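Local coordinates for protein NAD dependent epimerase/dehydratase family (uncultured archaeon MedDCM-OCT-S05-C57, PDB 5Y1F) that binds NAD+ and probably oxidises L-threonine at its 3-position, as a monomeric dehydrogenase of the NAD-dependent epimerase/dehydratase family, at residues A[125-131]-A[177-183]; A[247-253]-A[299-304]. One frame throughout, in Å; residues are numbered along the deposited sequence.

Overall arrangement
Contacts 1 and 2 adjoin in one chain, their centres about 11 Å apart. Contact 1 pairs strands 125-131 and 178-187 inside the nucleotide-binding sheet and ends against the nicotinamide half of NAD. Contact 2 lies farther out, where the loop leading into strand 253-254 meets helix 298-304; the side chain of Y253 is still about 12 Å from the bound NAD. Strand 178-187 joins the two: probable backbone hydrogen bonds run from G180 N to H250 O and from R182 N to Y253 O, each 2.8 Å. Thus 177-183 pairs with 125-131 in contact 1 and also borders the loop of contact 2.

Contact 1. Residues A[125-131]-A[177-183]; sequences KLFCPSS and DVRGIRY. With NAD (nicotinamide-adenine-dinucleotide), chain B.
L126 and V178 pair on neighbouring parallel strands of the Rossmann-type sheet of an NAD-binding domain, the CB of L126 lying 3.8 Å from V178 CG2. Helix 155-174 belongs to the crossover between the two strands, and its C167 touches both V178 and C128, whose small apolar side chains suit that position; the longer L126 packs against V115, L116 and A119 of helix 101-122. Backbone bonds hold the register: R179 N donates to L126 O at 2.9 Å, and C128 N donates to R179 O.

F127 lies on the other face of the sheet. With its CG anti to the backbone N (chi1 180°), the ring reaches along the sheet to Y183, which arrives from the opposite direction; Y183 OH lies 3.2 Å from F127 CE2, and T236 of helix 229-241 bonds that hydroxyl. This middle is closely packed and buried.

The end at K125 and D177 is the partly exposed, solvent side of the contact. R179 grips D177 side-on, NE to OD1 at 2.9 Å and NH2 to OD2, which offers its syn lone pair. In one of its two conformers K125 NZ lies over the guanidinium face, 3.6 Å from R179 CZ. Carbonyls of M240, for K125, and of L239 and A242, for R179, take up further N-H groups. A leucine in place of R179 would probably leave the D177 carboxylate without its paired donors and freer to turn.

Toward the cofactor S130 N still donates to I181 O, and the strands border NAD. P129 CB packs 3.5 Å from Y183 CE2. One water joins S131 OG, which is also hydrogen-bonded to A133 N, to Y183 O, and S130 O lies 3.1 Å from NAD C6N.

Contact 2. Residues A[247-253]-A[299-304]; sequences LNYHSNY and DARKDW
Packing of an irregular loop against a helix, partly buried and pinned by one carboxylate, joins N248 and Y253 to D303. It lies beyond strand 178-187, where the loop between helix 229-241 and strand 253-254 meets the short helix 298-304. D303 OD2 accepts two hydrogen bonds: Y253 OH donates at 2.6 Å to its anti lone pair, and N248 N approaches from above the carboxylate plane. The other oxygen, OD1, takes N248 ND2 at 3.1 Å, also from above that plane, although the acceptor itself lies in the plane of the asparagine amide. An aspartate suits this place because its short side chain offers two acceptor oxygens to three donors of the loop: a backbone N-H, an amide and a phenol. Y253 OH in turn accepts a longer bond from Y249 N, so the phenol links two points of the loop to the helix.

The aromatic half of the contact is a T-shaped stack: the edge of the W304 indole meets the face of Y253, with the planes at 87° and the five-membered ring's centroid 4.4 Å from that of the tyrosine. W304 NE1 stands over the centre of the phenol ring, and the polarised N-H edge is well matched to the pi cloud. On the opposite face of Y253 lies Y249 CB, offset toward the rim. The indole is put there by a chi1 of 52°, with CG between the backbone N and the carbonyl carbon. L247 CD2 touches W304 CD1 at 3.8 Å, and L239 of helix 229-241 borders L247, Y253 and W304 alike.

Toward the more exposed side, Y249 CE1 rests 3.5 Å from D299 CG, and a water donates to D299 OD1 while hydrogen-bonding Y249 OH at 2.6 Å.

Contact 1. Residues A[125-131]-A[177-183]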
loop_
_atom_site.group_PDB
_atom_site.type_symbol
_atom_site.label_atom_id
_atom_site.label_comp_id
_atom_site.label_asym_id
_atom_site.label_seq_id
_atom_site.Cartn_x
_atom_site.Cartn_y
_atom_site.Cartn_z
ATOM N N LYS A 125 -2.181 -19.134 -1.542
ATOM C CA LYS A 125 -1.246 -18.129 -2.104
ATOM C C LYS A 125 -1.572 -16.768 -1.488
ATOM O O LYS A 125 -2.714 -16.538 -1.073
ATOM C CB LYS A 125 -1.411 -18.069 -3.608
ATOM C CG LYS A 125 -0.152 -17.673 -4.322
ATOM C CD LYS A 125 -0.294 -16.241 -4.721
ATOM C CE LYS A 125 -0.843 -16.176 -6.118
ATOM N NZ LYS A 125 0.266 -15.732 -6.954
ATOM N N LEU A 126 -0.550 -15.915 -1.342
ATOM C CA LEU A 126 -0.678 -14.675 -0.557
ATOM C C LEU A 126 -0.020 -13.500 -1.263
ATOM O O LEU A 126 1.030 -13.651 -1.921
ATOM C CB LEU A 126 -0.007 -14.797 0.783
ATOM C CG LEU A 126 -0.593 -15.792 1.785
ATOM C CD1 LEU A 126 0.279 -15.814 3.032
ATOM C CD2 LEU A 126 -2.045 -15.552 2.134
ATOM N N PHE A 127 -0.632 -12.350 -1.067
ATOM C CA PHE A 127 0.005 -11.054 -1.315
ATOM C C PHE A 127 0.047 -10.332 0.020
ATOM O O PHE A 127 -0.998 -10.074 0.610
ATOM C CB PHE A 127 -0.752 -10.219 -2.345
ATOM C CG PHE A 127 -0.101 -8.878 -2.602
ATOM C CD1 PHE A 127 1.046 -8.774 -3.366
ATOM C CD2 PHE A 127 -0.604 -7.746 -2.028
ATOM C CE1 PHE A 127 1.671 -7.560 -3.522
ATOM C CE2 PHE A 127 0.012 -6.523 -2.205
ATOM C CZ PHE A 127 1.140 -6.443 -2.953
ATOM N N CYS A 128 1.259 -9.982 0.503
ATOM C CA CYS A 128 1.441 -9.328 1.801
ATOM C C CYS A 128 2.404 -8.190 1.581
ATOM O O CYS A 128 3.623 -8.419 1.503
ATOM C CB CYS A 128 1.992 -10.284 2.851
ATOM S SG CYS A 128 0.915 -11.691 3.189
ATOM N N PRO A 129 1.901 -6.971 1.458
ATOM C CA PRO A 129 2.783 -5.867 1.089
ATOM C C PRO A 129 3.653 -5.346 2.198
ATOM O O PRO A 129 3.285 -5.436 3.406
ATOM C CB PRO A 129 1.828 -4.799 0.581
ATOM C CG PRO A 129 0.591 -5.028 1.344
ATOM C CD PRO A 129 0.495 -6.546 1.479
ATOM N N SER A 130 4.774 -4.755 1.795
ATOM C CA SER A 130 5.693 -4.041 2.691
ATOM C C SER A 130 5.584 -2.558 2.391
ATOM O O SER A 130 4.527 -2.089 1.968
ATOM C CB SER A 130 7.057 -4.620 2.466
ATOM O OG SER A 130 7.986 -4.053 3.347
ATOM N N SER A 131 6.644 -1.806 2.626
ATOM C CA SER A 131 6.670 -0.367 2.431
ATOM C C SER A 131 8.112 0.100 2.265
ATOM O O SER A 131 9.036 -0.522 2.797
ATOM C CB SER A 131 6.068 0.317 3.652
ATOM O OG SER A 131 6.218 1.726 3.598
ATOM N N ASP A 177 3.667 -19.722 -1.204
ATOM C CA ASP A 177 3.921 -18.731 -2.261
ATOM C C ASP A 177 3.297 -17.396 -1.851
ATOM O O ASP A 177 2.122 -17.127 -2.118
ATOM C CB ASP A 177 3.364 -19.237 -3.589
ATOM C CG ASP A 177 3.623 -18.309 -4.723
ATOM O OD1 ASP A 177 4.246 -17.244 -4.512
ATOM O OD2 ASP A 177 3.379 -18.706 -5.867
ATOM N N VAL A 178 4.089 -16.662 -1.081
ATOM C CA VAL A 178 3.736 -15.323 -0.615
ATOM C C VAL A 178 4.590 -14.301 -1.359
ATOM O O VAL A 178 5.829 -14.486 -1.487
ATOM C CB VAL A 178 3.902 -15.197 0.905
ATOM C CG1 VAL A 178 5.260 -15.663 1.393
ATOM C CG2 VAL A 178 3.652 -13.775 1.370
ATOM N N ARG A 179 3.939 -13.267 -1.901
ATOM C CA ARG A 179 4.596 -12.217 -2.675
ATOM C C ARG A 179 4.219 -10.888 -2.070
ATOM O O ARG A 179 3.161 -10.729 -1.448
ATOM C CB ARG A 179 4.139 -12.302 -4.128
ATOM C CG ARG A 179 4.419 -13.662 -4.729
ATOM C CD ARG A 179 3.818 -13.831 -6.088
ATOM N NE ARG A 179 3.940 -15.229 -6.534
ATOM C CZ ARG A 179 3.810 -15.640 -7.802
ATOM N NH1 ARG A 179 3.622 -14.792 -8.784
ATOM N NH2 ARG A 179 3.910 -16.953 -8.065
ATOM N N GLY A 180 5.098 -9.908 -2.249
ATOM C CA GLY A 180 4.849 -8.586 -1.729
ATOM C C GLY A 180 5.704 -7.528 -2.393
ATOM O O GLY A 180 6.700 -7.820 -3.067
ATOM N N ILE A 181 5.256 -6.291 -2.220
ATOM C CA ILE A 181 5.876 -5.104 -2.796
ATOM C C ILE A 181 6.124 -4.130 -1.668
ATOM O O ILE A 181 5.228 -3.915 -0.797
ATOM C CB ILE A 181 4.962 -4.478 -3.841
ATOM C CG1 ILE A 181 4.821 -5.397 -5.057
ATOM C CG2 ILE A 181 5.466 -3.111 -4.265
ATOM C CD1 ILE A 181 3.705 -5.018 -5.996
ATOM N N ARG A 182 7.282 -3.478 -1.705
ATOM C CA ARG A 182 7.543 -2.305 -0.838
ATOM C C ARG A 182 6.890 -1.080 -1.476
ATOM O O ARG A 182 7.526 -0.346 -2.204
ATOM C CB ARG A 182 9.038 -2.085 -0.702
ATOM C CG ARG A 182 9.751 -3.138 0.103
ATOM C CD ARG A 182 11.237 -3.076 -0.063
ATOM N NE ARG A 182 11.908 -4.022 0.815
ATOM C CZ ARG A 182 13.171 -4.401 0.673
ATOM N NH1 ARG A 182 13.923 -3.946 -0.346
ATOM N NH2 ARG A 182 13.703 -5.228 1.554
ATOM N N TYR A 183 5.604 -0.868 -1.255
ATOM C CA TYR A 183 4.969 0.226 -1.967
ATOM C C TYR A 183 5.600 1.539 -1.546
ATOM O O TYR A 183 5.878 1.768 -0.373
ATOM C CB TYR A 183 3.453 0.339 -1.703
ATOM C CG TYR A 183 2.583 -0.792 -2.140
ATOM C CD1 TYR A 183 2.412 -1.102 -3.476
ATOM C CD2 TYR A 183 1.753 -1.432 -1.226
ATOM C CE1 TYR A 183 1.452 -2.037 -3.872
ATOM C CE2 TYR A 183 0.791 -2.344 -1.629
ATOM C CZ TYR A 183 0.670 -2.663 -2.951
ATOM O OH TYR A 183 -0.365 -3.527 -3.309
HETATM P PA NAD B . -5.468 1.738 5.046
HETATM O O1A NAD B . -6.215 2.682 4.086
HETATM O O2A NAD B . -5.234 2.239 6.487
HETATM O O5B NAD B . -6.313 0.351 5.060
HETATM C C5B NAD B . -6.049 -0.620 6.050
HETATM C C4B NAD B . -7.352 -1.244 6.452
HETATM O O4B NAD B . -6.973 -2.139 7.512
HETATM C C3B NAD B . -8.359 -0.262 7.027
HETATM O O3B NAD B . -9.543 -0.337 6.266
HETATM C C2B NAD B . -8.553 -0.739 8.473
HETATM O O2B NAD B . -9.903 -0.689 8.971
HETATM C C1B NAD B . -8.058 -2.169 8.412
HETATM N N9A NAD B . -7.623 -2.629 9.746
HETATM C C8A NAD B . -6.966 -1.914 10.681
HETATM N N7A NAD B . -6.827 -2.621 11.801
HETATM C C5A NAD B . -7.447 -3.779 11.574
HETATM C C6A NAD B . -7.692 -4.987 12.372
HETATM N N6A NAD B . -7.249 -5.084 13.649
HETATM N N1A NAD B . -8.326 -6.000 11.791
HETATM C C2A NAD B . -8.800 -5.896 10.562
HETATM N N3A NAD B . -8.608 -4.843 9.768
HETATM C C4A NAD B . -7.951 -3.791 10.235
HETATM O O3 NAD B . -4.056 1.265 4.462
HETATM P PN NAD B . -3.626 1.192 2.908
HETATM O O1N NAD B . -4.800 0.706 2.048
HETATM O O2N NAD B . -2.997 2.511 2.505
HETATM O O5D NAD B . -2.482 0.050 2.988
HETATM C C5D NAD B . -2.812 -1.283 2.750
HETATM C C4D NAD B . -1.489 -2.055 2.841
HETATM O O4D NAD B . -0.515 -1.457 1.943
HETATM C C3D NAD B . -0.884 -2.051 4.228
HETATM O O3D NAD B . -0.108 -3.267 4.397
HETATM C C2D NAD B . 0.136 -0.900 4.144
HETATM O O2D NAD B . 1.205 -1.082 5.105
HETATM C C1D NAD B . 0.619 -1.056 2.690
HETATM N N1N NAD B . 1.187 0.200 2.158
HETATM C C2N NAD B . 0.415 1.270 1.798
HETATM C C3N NAD B . 0.988 2.424 1.315
HETATM C C7N NAD B . 0.174 3.630 0.858
HETATM O O7N NAD B . 0.759 4.618 0.503
HETATM N N7N NAD B . -1.132 3.559 0.815
HETATM C C4N NAD B . 2.366 2.495 1.190
HETATM C C5N NAD B . 3.144 1.425 1.600
HETATM C C6N NAD B . 2.525 0.285 2.077
HETATM O O HOH W 1 5.442 3.585 1.763
#

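Contact 2. Residues A[247-253]-A[299-304]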
loop_
_atom_site.group_PDB
_atom_site.type_symbol
_atom_site.label_atom_id
_atom_site.label_comp_id
_atom_site.label_asym_id
_atom_site.label_seq_id
_atom_site.Cartn_x
_atom_site.Cartn_y
_atom_site.Cartn_z
ATOM N N LEU A 247 10.646 -15.419 -10.244
ATOM C CA LEU A 247 10.877 -14.457 -9.139
ATOM C C LEU A 247 12.146 -14.732 -8.392
ATOM O O LEU A 247 12.352 -15.801 -7.832
ATOM C CB LEU A 247 9.681 -14.497 -8.182
ATOM C CG LEU A 247 8.315 -14.230 -8.820
ATOM C CD1 LEU A 247 7.219 -14.296 -7.764
ATOM C CD2 LEU A 247 8.279 -12.919 -9.578
ATOM N N ASN A 248 13.003 -13.732 -8.327
ATOM C CA ASN A 248 14.167 -13.787 -7.485
ATOM C C ASN A 248 13.972 -13.224 -6.088
ATOM O O ASN A 248 14.847 -13.362 -5.228
ATOM C CB ASN A 248 15.347 -13.134 -8.182
ATOM C CG ASN A 248 15.788 -13.917 -9.395
ATOM O OD1 ASN A 248 16.164 -15.087 -9.247
ATOM N ND2 ASN A 248 15.624 -13.365 -10.588
ATOM N N TYR A 249 12.858 -12.527 -5.886
ATOM C CA TYR A 249 12.457 -11.992 -4.587
ATOM C C TYR A 249 11.009 -12.430 -4.368
ATOM O O TYR A 249 10.332 -12.815 -5.294
ATOM C CB TYR A 249 12.623 -10.472 -4.582
ATOM C CG TYR A 249 14.057 -10.098 -4.766
ATOM C CD1 TYR A 249 14.598 -9.958 -6.048
ATOM C CD2 TYR A 249 14.925 -9.995 -3.692
ATOM C CE1 TYR A 249 15.950 -9.770 -6.231
ATOM C CE2 TYR A 249 16.283 -9.805 -3.888
ATOM C CZ TYR A 249 16.769 -9.688 -5.165
ATOM O OH TYR A 249 18.135 -9.517 -5.284
ATOM N N HIS A 250 10.560 -12.359 -3.118
ATOM C CA HIS A 250 9.255 -12.887 -2.749
ATOM C C HIS A 250 8.429 -11.827 -2.048
ATOM O O HIS A 250 7.574 -11.203 -2.686
ATOM C CB HIS A 250 9.403 -14.211 -2.000
ATOM C CG HIS A 250 9.981 -15.258 -2.878
ATOM N ND1 HIS A 250 11.325 -15.419 -3.122
ATOM C CD2 HIS A 250 9.335 -15.973 -3.811
ATOM C CE1 HIS A 250 11.461 -16.326 -4.088
ATOM N NE2 HIS A 250 10.276 -16.636 -4.546
ATOM N N SER A 251 8.749 -11.518 -0.796
ATOM C CA SER A 251 7.912 -10.634 0.029
ATOM C C SER A 251 8.139 -9.148 -0.163
ATOM O O SER A 251 7.373 -8.327 0.344
ATOM C CB SER A 251 8.177 -10.892 1.510
ATOM O OG SER A 251 9.469 -10.447 1.886
ATOM N N ASN A 252 9.169 -8.755 -0.894
ATOM C CA ASN A 252 9.741 -7.447 -0.708
ATOM C C ASN A 252 10.326 -6.763 -1.936
ATOM O O ASN A 252 11.294 -6.040 -1.821
ATOM C CB ASN A 252 10.809 -7.533 0.373
ATOM C CG ASN A 252 11.933 -8.455 0.016
ATOM O OD1 ASN A 252 11.963 -9.091 -1.055
ATOM N ND2 ASN A 252 12.866 -8.620 0.991
ATOM N N TYR A 253 9.667 -6.858 -3.070
ATOM C CA TYR A 253 10.145 -6.106 -4.236
ATOM C C TYR A 253 10.141 -4.626 -4.022
ATOM O O TYR A 253 9.071 -4.039 -3.790
ATOM C CB TYR A 253 9.308 -6.417 -5.458
ATOM C CG TYR A 253 9.738 -7.688 -6.198
ATOM C CD1 TYR A 253 10.801 -7.655 -7.117
ATOM C CD2 TYR A 253 9.097 -8.902 -5.994
ATOM C CE1 TYR A 253 11.237 -8.787 -7.765
ATOM C CE2 TYR A 253 9.499 -10.012 -6.703
ATOM C CZ TYR A 253 10.597 -9.966 -7.517
ATOM O OH TYR A 253 10.992 -11.137 -8.208
ATOM N N ASP A 299 14.917 -5.026 -10.018
ATOM C CA ASP A 299 14.552 -6.428 -9.930
ATOM C C ASP A 299 13.116 -6.667 -10.320
ATOM O O ASP A 299 12.812 -7.670 -10.968
ATOM C CB ASP A 299 14.833 -6.988 -8.542
ATOM C CG ASP A 299 16.299 -6.999 -8.267
ATOM O OD1 ASP A 299 17.029 -7.691 -9.007
ATOM O OD2 ASP A 299 16.749 -6.283 -7.350
ATOM N N ALA A 300 12.194 -5.769 -9.965
ATOM C CA ALA A 300 10.803 -5.890 -10.433
ATOM C C ALA A 300 10.729 -5.749 -11.968
ATOM O O ALA A 300 9.950 -6.430 -12.648
ATOM C CB ALA A 300 9.920 -4.843 -9.753
ATOM N N ARG A 301 11.453 -4.756 -12.477
ATOM C CA ARG A 301 11.445 -4.479 -13.943
ATOM C C ARG A 301 12.011 -5.672 -14.680
ATOM O O ARG A 301 11.506 -6.010 -15.781
ATOM C CB ARG A 301 12.226 -3.198 -14.221
ATOM C CG ARG A 301 11.626 -1.934 -13.623
ATOM C CD ARG A 301 12.481 -0.729 -13.881
ATOM N NE ARG A 301 11.929 0.471 -13.273
ATOM C CZ ARG A 301 11.159 1.371 -13.867
ATOM N NH1 ARG A 301 10.874 1.306 -15.142
ATOM N NH2 ARG A 301 10.624 2.349 -13.122
ATOM N N LYS A 302 13.018 -6.320 -14.113
ATOM C CA LYS A 302 13.709 -7.458 -14.759
ATOM C C LYS A 302 12.898 -8.745 -14.617
ATOM O O LYS A 302 12.635 -9.454 -15.591
ATOM C CB LYS A 302 15.070 -7.636 -14.136
ATOM C CG LYS A 302 15.873 -8.725 -14.826
ATOM C CD LYS A 302 17.169 -8.934 -14.097
ATOM C CE LYS A 302 18.102 -9.797 -14.916
ATOM N NZ LYS A 302 19.257 -10.207 -14.092
ATOM N N ASP A 303 12.441 -9.070 -13.411
ATOM C CA ASP A 303 11.890 -10.402 -13.148
ATOM C C ASP A 303 10.501 -10.525 -13.676
ATOM O O ASP A 303 10.150 -11.599 -14.180
ATOM C CB ASP A 303 11.796 -10.652 -11.639
ATOM C CG ASP A 303 13.136 -10.870 -10.942
ATOM O OD1 ASP A 303 14.210 -10.826 -11.568
ATOM O OD2 ASP A 303 13.122 -11.063 -9.684
ATOM N N TRP A 304 9.653 -9.511 -13.542
ATOM C CA TRP A 304 8.263 -9.629 -13.907
ATOM C C TRP A 304 7.725 -8.479 -14.721
ATOM O O TRP A 304 6.529 -8.267 -14.839
ATOM C CB TRP A 304 7.403 -9.962 -12.680
ATOM C CG TRP A 304 7.546 -9.089 -11.458
ATOM C CD1 TRP A 304 8.398 -9.255 -10.435
ATOM C CD2 TRP A 304 6.776 -7.926 -11.148
ATOM N NE1 TRP A 304 8.232 -8.260 -9.496
ATOM C CE2 TRP A 304 7.265 -7.425 -9.935
ATOM C CE3 TRP A 304 5.763 -7.237 -11.801
ATOM C CZ2 TRP A 304 6.679 -6.344 -9.299
ATOM C CZ3 TRP A 304 5.225 -6.121 -11.192
ATOM C CH2 TRP A 304 5.685 -5.683 -9.959
HETATM O O HOH W 2 19.013 -9.072 -7.739
#